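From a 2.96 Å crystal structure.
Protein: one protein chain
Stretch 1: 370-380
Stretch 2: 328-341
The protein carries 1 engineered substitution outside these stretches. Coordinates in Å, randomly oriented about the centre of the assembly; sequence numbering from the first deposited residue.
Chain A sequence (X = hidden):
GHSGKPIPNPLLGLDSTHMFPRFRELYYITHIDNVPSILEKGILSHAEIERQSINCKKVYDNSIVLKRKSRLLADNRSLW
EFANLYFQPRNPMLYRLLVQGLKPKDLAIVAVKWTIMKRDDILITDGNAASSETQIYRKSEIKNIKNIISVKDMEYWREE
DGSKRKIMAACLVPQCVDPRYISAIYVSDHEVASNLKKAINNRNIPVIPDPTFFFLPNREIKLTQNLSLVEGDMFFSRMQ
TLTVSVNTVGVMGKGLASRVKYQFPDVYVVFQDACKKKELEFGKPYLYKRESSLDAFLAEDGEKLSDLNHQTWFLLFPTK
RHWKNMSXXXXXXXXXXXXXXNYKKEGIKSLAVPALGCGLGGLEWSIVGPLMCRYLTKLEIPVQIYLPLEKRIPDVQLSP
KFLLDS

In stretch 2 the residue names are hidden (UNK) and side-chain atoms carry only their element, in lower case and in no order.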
ATOM      1  N   PRO A 370      21.100  16.035  -5.129  1.00 83.81           N
ATOM      2  CA  PRO A 370      21.171  17.439  -5.525  1.00 84.88           C
ATOM      3  C   PRO A 370      20.724  17.638  -6.982  1.00 86.62           C
ATOM      4  O   PRO A 370      19.882  18.481  -7.217  1.00 89.48           O
ATOM      5  CB  PRO A 370      22.651  17.781  -5.314  1.00 84.92           C
ATOM      6  CG  PRO A 370      23.090  16.848  -4.218  1.00 82.20           C
ATOM      7  CD  PRO A 370      22.354  15.561  -4.521  1.00 83.29           C
ATOM      8  N   LEU A 371      21.263  16.838  -7.904  1.00 86.82           N
ATOM      9  CA  LEU A 371      20.950  16.926  -9.357  1.00 87.85           C
ATOM     10  C   LEU A 371      19.429  16.902  -9.561  1.00 87.82           C
ATOM     11  O   LEU A 371      18.913  17.810 -10.230  1.00 92.85           O
ATOM     12  CB  LEU A 371      21.629  15.765 -10.093  1.00 86.54           C
ATOM     13  CG  LEU A 371      21.364  15.688 -11.596  1.00 86.78           C
ATOM     14  CD1 LEU A 371      21.680  17.013 -12.284  1.00 87.95           C
ATOM     15  CD2 LEU A 371      22.153  14.548 -12.220  1.00 86.80           C
ATOM     16  N   MET A 372      18.743  15.908  -8.992  1.00 86.01           N
ATOM     17  CA  MET A 372      17.274  15.722  -9.122  1.00 85.72           C
ATOM     18  C   MET A 372      16.555  16.946  -8.544  1.00 86.11           C
ATOM     19  O   MET A 372      15.632  17.449  -9.203  1.00 87.42           O
ATOM     20  CB  MET A 372      16.798  14.476  -8.370  1.00 85.96           C
ATOM     21  CG  MET A 372      17.171  13.172  -9.031  1.00 84.79           C
ATOM     22  SD  MET A 372      16.598  11.762  -8.046  1.00 83.71           S
ATOM     23  CE  MET A 372      14.862  11.754  -8.483  1.00 80.77           C
ATOM     24  N   CYS A 373      16.950  17.388  -7.349  1.00 85.96           N
ATOM     25  CA  CYS A 373      16.314  18.523  -6.628  1.00 87.96           C
ATOM     26  C   CYS A 373      16.491  19.804  -7.448  1.00 88.57           C
ATOM     27  O   CYS A 373      15.478  20.481  -7.700  1.00 88.34           O
ATOM     28  CB  CYS A 373      16.889  18.689  -5.224  1.00 88.76           C
ATOM     29  SG  CYS A 373      16.352  17.391  -4.081  1.00 89.36           S
ATOM     30  N   ARG A 374      17.729  20.095  -7.865  1.00 89.51           N
ATOM     31  CA  ARG A 374      18.101  21.247  -8.729  1.00 91.60           C
ATOM     32  C   ARG A 374      17.034  21.454  -9.806  1.00 90.79           C
ATOM     33  O   ARG A 374      16.616  22.602  -9.993  1.00 93.23           O
ATOM     34  CB  ARG A 374      19.446  21.012  -9.423  1.00 95.69           C
ATOM     35  CG  ARG A 374      20.671  21.402  -8.608  1.00101.53           C
ATOM     36  CD  ARG A 374      21.944  21.149  -9.400  1.00105.87           C
ATOM     37  NE  ARG A 374      21.851  21.708 -10.751  1.00109.14           N
ATOM     38  CZ  ARG A 374      22.407  21.191 -11.852  1.00110.23           C
ATOM     39  NH1 ARG A 374      23.126  20.078 -11.803  1.00110.15           N
ATOM     40  NH2 ARG A 374      22.230  21.789 -13.017  1.00110.96           N
ATOM     41  N   TYR A 375      16.627  20.382 -10.491  1.00 88.26           N
ATOM     42  CA  TYR A 375      15.724  20.434 -11.667  1.00 89.78           C
ATOM     43  C   TYR A 375      14.260  20.410 -11.221  1.00 90.40           C
ATOM     44  O   TYR A 375      13.478  21.252 -11.701  1.00 93.36           O
ATOM     45  CB  TYR A 375      16.048  19.295 -12.636  1.00 90.40           C
ATOM     46  CG  TYR A 375      17.215  19.591 -13.541  1.00 93.05           C
ATOM     47  CD1 TYR A 375      17.044  20.304 -14.721  1.00 94.61           C
ATOM     48  CD2 TYR A 375      18.496  19.185 -13.210  1.00 93.43           C
ATOM     49  CE1 TYR A 375      18.113  20.592 -15.554  1.00 95.01           C
ATOM     50  CE2 TYR A 375      19.576  19.471 -14.028  1.00 96.01           C
ATOM     51  CZ  TYR A 375      19.386  20.176 -15.204  1.00 95.70           C
ATOM     52  OH  TYR A 375      20.453  20.445 -16.013  1.00 95.92           O
ATOM     53  N   LEU A 376      13.896  19.475 -10.343  1.00 89.85           N
ATOM     54  CA  LEU A 376      12.478  19.188 -10.000  1.00 89.92           C
ATOM     55  C   LEU A 376      11.920  20.261  -9.058  1.00 92.48           C
ATOM     56  O   LEU A 376      10.686  20.308  -8.895  1.00 96.80           O
ATOM     57  CB  LEU A 376      12.387  17.795  -9.375  1.00 87.65           C
ATOM     58  CG  LEU A 376      12.704  16.641 -10.319  1.00 87.59           C
ATOM     59  CD1 LEU A 376      12.809  15.333  -9.555  1.00 86.34           C
ATOM     60  CD2 LEU A 376      11.655  16.533 -11.412  1.00 87.93           C
ATOM     61  N   THR A 377      12.777  21.092  -8.464  1.00 92.94           N
ATOM     62  CA  THR A 377      12.343  22.236  -7.620  1.00 94.08           C
ATOM     63  C   THR A 377      11.692  23.288  -8.525  1.00 95.06           C
ATOM     64  O   THR A 377      10.790  23.993  -8.051  1.00 97.11           O
ATOM     65  CB  THR A 377      13.504  22.774  -6.775  1.00 93.68           C
ATOM     66  OG1 THR A 377      12.931  23.517  -5.700  1.00 96.61           O
ATOM     67  CG2 THR A 377      14.477  23.626  -7.559  1.00 93.63           C
ATOM     68  N   LYS A 378      12.120  23.361  -9.786  1.00 97.17           N
ATOM     69  CA  LYS A 378      11.562  24.292 -10.801  1.00 99.91           C
ATOM     70  C   LYS A 378      10.079  23.972 -11.044  1.00101.30           C
ATOM     71  O   LYS A 378       9.322  24.923 -11.292  1.00106.70           O
ATOM     72  CB  LYS A 378      12.348  24.211 -12.113  1.00100.75           C
ATOM     73  CG  LYS A 378      13.826  24.581 -12.044  1.00102.36           C
ATOM     74  CD  LYS A 378      14.496  24.584 -13.418  1.00106.61           C
ATOM     75  CE  LYS A 378      15.968  24.205 -13.435  1.00107.99           C
ATOM     76  NZ  LYS A 378      16.867  25.373 -13.266  1.00110.21           N
ATOM     77  N   LEU A 379       9.675  22.696 -10.982  1.00 99.62           N
ATOM     78  CA  LEU A 379       8.281  22.252 -11.280  1.00100.55           C
ATOM     79  C   LEU A 379       7.283  23.011 -10.401  1.00103.00           C
ATOM     80  O   LEU A 379       7.509  23.063  -9.181  1.00104.74           O
ATOM     81  CB  LEU A 379       8.146  20.744 -11.052  1.00 98.26           C
ATOM     82  CG  LEU A 379       8.316  19.881 -12.298  1.00 99.36           C
ATOM     83  CD1 LEU A 379       9.640  20.180 -12.988  1.00100.76           C
ATOM     84  CD2 LEU A 379       8.208  18.404 -11.950  1.00 97.63           C
ATOM     85  N   GLU A 380       6.216  23.545 -11.009  1.00105.28           N
ATOM     86  CA  GLU A 380       5.116  24.281 -10.324  1.00106.47           C
ATOM     87  C   GLU A 380       3.956  23.319 -10.028  1.00103.05           C
ATOM     88  O   GLU A 380       2.794  23.775 -10.038  1.00102.91           O
ATOM     89  CB  GLU A 380       4.619  25.445 -11.182  1.00111.11           C
ATOM     90  CG  GLU A 380       5.702  26.409 -11.637  1.00113.98           C
ATOM     91  CD  GLU A 380       5.153  27.610 -12.398  1.00118.70           C
ATOM     92  OE1 GLU A 380       4.247  28.279 -11.860  1.00118.20           O
ATOM     93  OE2 GLU A 380       5.614  27.867 -13.536  1.00122.44           O
ATOM     94  N   UNK A 328      24.483   6.518 -16.068  1.00124.53           N
ATOM     95  CA  UNK A 328      25.281   7.692 -16.512  1.00124.32           C
ATOM     96  C   UNK A 328      24.529   8.969 -16.126  1.00119.81           C
ATOM     97  O   UNK A 328      23.294   8.995 -16.270  1.00114.10           O
ATOM     98  c   UNK A 328      26.865   6.364 -19.804  1.00134.74           C
ATOM     99  c   UNK A 328      26.811   6.860 -18.369  1.00130.77           C
ATOM    100  o   UNK A 328      27.277   5.206 -20.011  1.00136.90           O
ATOM    101  c   UNK A 328      25.545   7.618 -18.015  1.00127.85           C
ATOM    102  o   UNK A 328      26.493   7.132 -20.715  1.00136.29           O
ATOM    103  N   UNK A 329      25.264   9.986 -15.674  1.00119.23           N
ATOM    104  CA  UNK A 329      24.708  11.213 -15.029  1.00119.26           C
ATOM    105  C   UNK A 329      24.189  12.157 -16.121  1.00118.14           C
ATOM    106  O   UNK A 329      23.252  12.917 -15.839  1.00118.76           O
ATOM    107  c   UNK A 329      27.512  10.122 -13.462  1.00132.82           C
ATOM    108  c   UNK A 329      25.763  11.888 -14.130  1.00125.28           C
ATOM    109  c   UNK A 329      25.213  13.167 -13.518  1.00126.36           C
ATOM    110  c   UNK A 329      26.294  10.937 -13.051  1.00129.67           C
ATOM    111  N   UNK A 330      24.779  12.111 -17.317  1.00116.94           N
ATOM    112  CA  UNK A 330      24.366  12.942 -18.482  1.00115.59           C
ATOM    113  C   UNK A 330      22.998  12.468 -18.987  1.00112.04           C
ATOM    114  O   UNK A 330      22.223  13.316 -19.466  1.00110.38           O
ATOM    115  c   UNK A 330      27.836  13.484 -20.226  1.00128.45           C
ATOM    116  c   UNK A 330      25.434  12.886 -19.575  1.00120.76           C
ATOM    117  c   UNK A 330      26.747  13.555 -19.183  1.00125.14           C
ATOM    118  c   UNK A 330      29.190  13.859 -19.661  1.00130.04           C
ATOM    119  n   UNK A 330      30.279  13.637 -20.642  1.00134.70           N
ATOM    120  N   UNK A 331      22.717  11.167 -18.879  1.00109.33           N
ATOM    121  CA  UNK A 331      21.417  10.563 -19.237  1.00107.05           C
ATOM    122  C   UNK A 331      20.311  10.990 -18.290  1.00102.25           C
ATOM    123  O   UNK A 331      19.152  11.127 -18.742  1.00105.41           O
ATOM    124  N   UNK A 332      20.655  11.178 -17.015  1.00 96.64           N
ATOM    125  CA  UNK A 332      19.721  11.627 -15.943  1.00 93.14           C
ATOM    126  C   UNK A 332      19.473  13.131 -16.109  1.00 94.79           C
ATOM    127  O   UNK A 332      18.298  13.526 -16.214  1.00 94.80           O
ATOM    128  c   UNK A 332      20.290  11.268 -14.558  1.00 90.02           C
ATOM    129  c   UNK A 332      19.534  11.988 -13.453  1.00 90.09           C
ATOM    130  c   UNK A 332      21.051   9.297 -13.116  1.00 90.96           C
ATOM    131  c   UNK A 332      20.309   9.752 -14.354  1.00 90.00           C
ATOM    132  N   UNK A 333      20.543  13.934 -16.135  1.00 95.77           N
ATOM    133  CA  UNK A 333      20.482  15.410 -16.321  1.00 96.12           C
ATOM    134  C   UNK A 333      19.563  15.711 -17.510  1.00 93.96           C
ATOM    135  O   UNK A 333      18.660  16.554 -17.363  1.00 92.08           O
ATOM    136  c   UNK A 333      21.939  17.507 -16.446  1.00101.37           C
ATOM    137  c   UNK A 333      21.885  15.986 -16.518  1.00 99.04           C
ATOM    138  o   UNK A 333      24.094  17.329 -15.439  1.00102.72           O
ATOM    139  c   UNK A 333      23.111  18.074 -15.663  1.00103.19           C
ATOM    140  o   UNK A 333      23.033  19.257 -15.266  1.00105.47           O
ATOM    141  N   UNK A 334      19.773  15.013 -18.628  1.00 93.21           N
ATOM    142  CA  UNK A 334      18.955  15.098 -19.865  1.00 93.89           C
ATOM    143  C   UNK A 334      17.474  14.871 -19.539  1.00 90.23           C
ATOM    144  O   UNK A 334      16.659  15.756 -19.840  1.00 88.50           O
ATOM    145  c   UNK A 334      19.432  14.111 -20.892  1.00 95.90           C
ATOM    146  o   UNK A 334      18.584  14.141 -22.030  1.00100.15           O
ATOM    147  N   UNK A 335      17.151  13.715 -18.955  1.00 88.17           N
ATOM    148  CA  UNK A 335      15.777  13.313 -18.602  1.00 87.62           C
ATOM    149  C   UNK A 335      15.107  14.321 -17.684  1.00 87.19           C
ATOM    150  O   UNK A 335      13.911  14.597 -17.886  1.00 88.87           O
ATOM    151  N   UNK A 336      15.843  14.853 -16.705  1.00 86.67           N
ATOM    152  CA  UNK A 336      15.316  15.841 -15.724  1.00 88.01           C
ATOM    153  C   UNK A 336      14.968  17.140 -16.458  1.00 89.72           C
ATOM    154  O   UNK A 336      13.879  17.679 -16.207  1.00 91.80           O
ATOM    155  c   UNK A 336      16.351  16.070 -14.618  1.00 88.74           C
ATOM    156  c   UNK A 336      15.341  14.736 -12.751  1.00 86.97           C
ATOM    157  c   UNK A 336      17.818  15.059 -12.841  1.00 87.51           C
ATOM    158  c   UNK A 336      16.548  14.894 -13.662  1.00 87.45           C
ATOM    159  N   UNK A 337      15.853  17.604 -17.344  1.00 91.43           N
ATOM    160  CA  UNK A 337      15.609  18.776 -18.227  1.00 92.20           C
ATOM    161  C   UNK A 337      14.330  18.525 -19.024  1.00 91.33           C
ATOM    162  O   UNK A 337      13.472  19.427 -19.061  1.00 91.26           O
ATOM    163  c   UNK A 337      18.847  22.290 -19.293  1.00100.78           C
ATOM    164  n   UNK A 337      19.792  22.601 -18.424  1.00102.03           N
ATOM    165  n   UNK A 337      17.902  23.171 -19.579  1.00101.36           N
ATOM    166  c   UNK A 337      17.874  20.598 -20.832  1.00100.85           C
ATOM    167  n   UNK A 337      18.851  21.083 -19.860  1.00100.27           N
ATOM    168  c   UNK A 337      16.585  20.125 -20.181  1.00 98.82           C
ATOM    169  c   UNK A 337      16.797  19.010 -19.164  1.00 95.11           C
ATOM    170  N   UNK A 338      14.206  17.337 -19.622  1.00 91.58           N
ATOM    171  CA  UNK A 338      13.011  16.925 -20.404  1.00 93.31           C
ATOM    172  C   UNK A 338      11.759  17.182 -19.564  1.00 92.57           C
ATOM    173  O   UNK A 338      10.835  17.842 -20.078  1.00 96.07           O
ATOM    174  c   UNK A 338       9.983  14.476 -20.198  1.00 98.24           C
ATOM    175  c   UNK A 338       8.668  14.066 -20.213  1.00 97.78           C
ATOM    176  c   UNK A 338       9.941  14.445 -22.619  1.00 99.20           C
ATOM    177  c   UNK A 338      12.010  15.087 -23.146  1.00101.08           C
ATOM    178  c   UNK A 338       8.611  14.031 -22.634  1.00 99.12           C
ATOM    179  c   UNK A 338      13.092  15.462 -20.856  1.00 94.04           C
ATOM    180  c   UNK A 338      10.646  14.676 -21.417  1.00 99.21           C
ATOM    181  c   UNK A 338       7.993  13.851 -21.417  1.00 99.29           C
ATOM    182  n   UNK A 338      10.796  14.705 -23.654  1.00102.48           N
ATOM    183  c   UNK A 338      11.977  15.085 -21.783  1.00 97.66           C
ATOM    184  N   UNK A 339      11.743  16.689 -18.321  1.00 89.74           N
ATOM    185  CA  UNK A 339      10.592  16.820 -17.380  1.00 87.87           C
ATOM    186  C   UNK A 339      10.271  18.309 -17.207  1.00 89.37           C
ATOM    187  O   UNK A 339       9.105  18.692 -17.433  1.00 91.28           O
ATOM    188  c   UNK A 339      10.893  16.111 -16.045  1.00 85.57           C
ATOM    189  c   UNK A 339      11.360  13.826 -15.004  1.00 83.91           C
ATOM    190  c   UNK A 339       9.898  16.524 -14.967  1.00 84.74           C
ATOM    191  c   UNK A 339      10.936  14.592 -16.234  1.00 84.63           C
ATOM    192  N   UNK A 340      11.274  19.116 -16.852  1.00 89.43           N
ATOM    193  CA  UNK A 340      11.127  20.583 -16.616  1.00 92.98           C
ATOM    194  C   UNK A 340      10.495  21.230 -17.858  1.00 97.29           C
ATOM    195  O   UNK A 340       9.576  22.053 -17.696  1.00 98.07           O
ATOM    196  c   UNK A 340      12.956  20.805 -14.869  1.00 89.26           C
ATOM    197  c   UNK A 340      12.479  21.231 -16.249  1.00 92.63           C
ATOM    198  c   UNK A 340      12.435  22.750 -16.342  1.00 95.55           C
ATOM    199  N   UNK A 341      10.955  20.857 -19.053  1.00101.75           N
ATOM    200  CA  UNK A 341      10.543  21.494 -20.333  1.00107.34           C
ATOM    201  C   UNK A 341       9.127  21.049 -20.740  1.00107.76           C
ATOM    202  O   UNK A 341       8.438  21.847 -21.401  1.00110.32           O
ATOM    203  o   UNK A 341      13.969  20.409 -22.735  1.00115.95           O
ATOM    204  o   UNK A 341      14.990  22.316 -22.281  1.00116.76           O
ATOM    205  c   UNK A 341      11.572  21.184 -21.422  1.00110.61           C
ATOM    206  c   UNK A 341      12.895  21.907 -21.215  1.00113.84           C
ATOM    207  c   UNK A 341      14.033  21.514 -22.148  1.00116.04           C
TER

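Position 328 has three side-chain carbons, the third carrying two oxygens, and touches nothing on stretch 1. The carboxylate after two methylenes makes it Glu328.

Position 329 has four carbons, forked at the first, with one arm two carbons long. The short arm lies near Leu371. This is Ile329, and its CG2 is 3.6 Å from Leu371 CD2.

Position 330 has four carbons in a row ending in nitrogen. It points away from stretch 1. It is Lys330.

Position 331 has no side-chain atoms, so it is Gly331.

Position 332 again has four carbons forked at the first, one arm two carbons long. It points toward stretch 1 and meets Leu371. It is Ile332, with CG2 3.9 Å from Leu371 CD2.

Position 333 has three carbons, the third carrying two oxygens. The carboxylate reaches Leu371, Arg374 and Tyr375. It is Glu333. Its OE2 accepts a hydrogen bond from Tyr375 OH at 2.9 Å. Arg374 NH2 forms a salt bridge to the same Glu333 OE2 at 3.5 Å, with a weak hydrogen bond.

Position 334 has one carbon and one oxygen and points away. It is Ser334.

Position 335 has no side chain: Gly335.

Position 336 has four carbons, forked at the second. It touches Leu371, Met372, Tyr375 and Leu376, and sits among these four as a knob in a hole. It is Leu336. Its CD1 is 3.8 Å from Leu371 CG.

Position 337 has three carbons, a nitrogen, then a carbon with two more nitrogens. This guanidinium lies near the Tyr375 ring. It is Arg337, whose NH2 gives a weak hydrogen bond to Tyr375 OH at 3.3 Å.

Position 338 has one carbon, then fused five- and six-membered rings with one nitrogen. It does not reach stretch 1. It is Trp338.

Position 339 has four carbons forked at the first, one arm two carbons long, and meets Leu376 and Leu379. It is Ile339.

Position 340 has one carbon carrying two others. It touches Tyr375, Lys378 and Leu379. It is Val340, with CG2 3.2 Å from Tyr375 O.

Position 341 has three carbons, the third carrying two oxygens, and makes no contact. It is Glu341.

The two helices run nearly parallel, 19° apart, with axes 9.4 Å apart at closest approach. Leu371 and Tyr375 fill holes on stretch 2, while Leu336 fills one on stretch 1. Apolar packing continues to Leu379. Beside it, Glu333 gathers the polar ends of Arg374 and Tyr375. The contact buries 641 Å² in all.

Stretch 2 (328-341) EIKGIESGLRWIVE
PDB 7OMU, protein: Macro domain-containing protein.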